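Local coordinates for protein putative polyketide synthase (Brevibacillus brevis, PDB 5HU7) that probably dehydrates beta-hydroxyacyl intermediates during polyketide chain assembly, as the dehydratase domain of a trans-AT synthase, at residues A[81-86]-A[127-132]. Residues are numbered along the deposited sequence; the frame is centred on the assembly and turned at random.
Sequences HVATDD and HSHGMV
Ala83 and His129 form an antiparallel hydrogen-bonded pair, Ala83 N reaching His129 O at 3.0 Å and His129 N returning to Ala83 O at 3.2 Å. Above this pair the His129 imidazole folds back over its own backbone, CG lying between N and C (chi1 61°). Ala83 O lies under one face of the ring, offset toward the rim, while Asp85 OD1 approaches His129 CE1 at 3.4 Å. On the other face of the sheet, two hydroxyls meet directly, Thr84 OG1 to Ser128 OG at 2.9 Å. Where the strand of Thr84 gives way to loop, the His127 ring takes over: ND1 donates to Asp86 O at 2.9 Å, the oxygen close to the ring plane. NE2 is held by Ser115, so both ring nitrogens are tied and the imidazole is fixed in rotation. An alanine in place of His127 would probably leave Asp86 O and the Ser115 hydroxyl without this shared partner and the loop less firmly fastened to the strand. On the side of strand 108-115, His127 and Ser128 both face Ile113, a classic beta bulge. In this hotdog-family domain, strand 76-84 runs between strands 125-135 and 241-249, and Tyr55 of helix 52-65 packs against Thr84 and Ser128.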
loop_
_atom_site.group_PDB
_atom_site.type_symbol
_atom_site.label_atom_id
_atom_site.label_comp_id
_atom_site.label_asym_id
_atom_site.label_seq_id
_atom_site.Cartn_x
_atom_site.Cartn_y
_atom_site.Cartn_z
ATOM N N HIS A 81 -1.526 3.043 -26.451
ATOM C CA HIS A 81 -0.319 2.293 -26.814
ATOM C C HIS A 81 -0.032 1.124 -25.892
ATOM O O HIS A 81 1.098 0.923 -25.473
ATOM C CB HIS A 81 0.884 3.238 -26.875
ATOM C CG HIS A 81 0.650 4.445 -27.719
ATOM N ND1 HIS A 81 0.280 4.334 -29.047
ATOM C CD2 HIS A 81 0.704 5.760 -27.387
ATOM C CE1 HIS A 81 0.156 5.577 -29.493
ATOM N NE2 HIS A 81 0.378 6.470 -28.521
ATOM N N VAL A 82 -1.067 0.386 -25.538
ATOM C CA VAL A 82 -0.953 -0.775 -24.652
ATOM C C VAL A 82 -0.400 -1.966 -25.438
ATOM O O VAL A 82 -0.807 -2.217 -26.572
ATOM C CB VAL A 82 -2.300 -1.117 -23.977
ATOM C CG1 VAL A 82 -2.180 -2.368 -23.122
ATOM C CG2 VAL A 82 -2.831 0.063 -23.150
ATOM N N ALA A 83 0.522 -2.704 -24.823
ATOM C CA ALA A 83 1.151 -3.853 -25.482
ATOM C C ALA A 83 1.525 -4.908 -24.480
ATOM O O ALA A 83 2.191 -4.597 -23.513
ATOM C CB ALA A 83 2.383 -3.386 -26.257
ATOM N N THR A 84 0.979 -6.127 -24.645
ATOM C CA THR A 84 1.339 -7.301 -23.860
ATOM C C THR A 84 2.173 -8.148 -24.790
ATOM O O THR A 84 1.601 -8.833 -25.622
ATOM C CB THR A 84 0.114 -8.027 -23.296
ATOM O OG1 THR A 84 -0.494 -7.172 -22.311
ATOM C CG2 THR A 84 0.474 -9.378 -22.675
ATOM N N ASP A 85 3.507 -8.064 -24.669
ATOM C CA ASP A 85 4.508 -8.722 -25.531
ATOM C C ASP A 85 4.995 -10.077 -25.010
ATOM O O ASP A 85 5.322 -10.947 -25.819
ATOM C CB ASP A 85 5.785 -7.812 -25.685
ATOM C CG ASP A 85 6.040 -6.735 -24.594
ATOM O OD1 ASP A 85 5.103 -5.982 -24.260
ATOM O OD2 ASP A 85 7.148 -6.754 -23.990
ATOM N N ASP A 86 5.203 -10.185 -23.688
ATOM C CA ASP A 86 5.743 -11.396 -23.063
ATOM C C ASP A 86 4.713 -11.878 -22.072
ATOM O O ASP A 86 4.619 -11.310 -20.999
ATOM C CB ASP A 86 7.093 -11.075 -22.401
ATOM C CG ASP A 86 7.987 -12.285 -22.160
ATOM O OD1 ASP A 86 7.471 -13.431 -22.198
ATOM O OD2 ASP A 86 9.204 -12.090 -21.973
ATOM N N HIS A 127 5.706 -7.807 -18.766
ATOM C CA HIS A 127 4.680 -8.508 -19.514
ATOM C C HIS A 127 3.805 -7.546 -20.262
ATOM O O HIS A 127 3.420 -7.848 -21.365
ATOM C CB HIS A 127 3.805 -9.371 -18.562
ATOM C CG HIS A 127 4.589 -10.307 -17.692
ATOM N ND1 HIS A 127 5.389 -11.290 -18.230
ATOM C CD2 HIS A 127 4.730 -10.324 -16.346
ATOM C CE1 HIS A 127 5.975 -11.889 -17.199
ATOM N NE2 HIS A 127 5.611 -11.339 -16.048
ATOM N N SER A 128 3.454 -6.416 -19.662
ATOM C CA SER A 128 2.566 -5.445 -20.276
ATOM C C SER A 128 2.972 -4.011 -19.903
ATOM O O SER A 128 3.499 -3.797 -18.830
ATOM C CB SER A 128 1.129 -5.716 -19.825
ATOM O OG SER A 128 0.180 -4.946 -20.541
ATOM N N HIS A 129 2.778 -3.066 -20.810
ATOM C CA HIS A 129 3.037 -1.657 -20.557
ATOM C C HIS A 129 2.098 -0.793 -21.396
ATOM O O HIS A 129 1.543 -1.253 -22.392
ATOM C CB HIS A 129 4.519 -1.286 -20.791
ATOM C CG HIS A 129 4.993 -1.522 -22.185
ATOM N ND1 HIS A 129 5.641 -2.696 -22.478
ATOM C CD2 HIS A 129 4.848 -0.826 -23.330
ATOM C CE1 HIS A 129 5.875 -2.680 -23.778
ATOM N NE2 HIS A 129 5.362 -1.617 -24.338
ATOM N N GLY A 130 1.918 0.437 -20.972
ATOM C CA GLY A 130 1.077 1.386 -21.667
ATOM C C GLY A 130 1.087 2.744 -21.021
ATOM O O GLY A 130 1.717 2.934 -19.983
ATOM N N MET A 131 0.439 3.705 -21.665
ATOM C CA MET A 131 0.341 5.079 -21.178
ATOM C C MET A 131 -1.053 5.321 -20.686
ATOM O O MET A 131 -1.987 4.725 -21.221
ATOM C CB MET A 131 0.649 6.066 -22.302
ATOM C CG MET A 131 2.006 5.843 -22.954
ATOM S SD MET A 131 3.366 6.247 -21.849
ATOM C CE MET A 131 4.431 4.819 -22.071
ATOM N N VAL A 132 -1.200 6.203 -19.688
ATOM C CA VAL A 132 -2.500 6.580 -19.131
ATOM C C VAL A 132 -2.668 8.079 -18.930
ATOM O O VAL A 132 -1.755 8.727 -18.456
ATOM C CB VAL A 132 -2.800 5.816 -17.828
ATOM C CG1 VAL A 132 -4.127 6.270 -17.214
ATOM C CG2 VAL A 132 -2.812 4.329 -18.103
#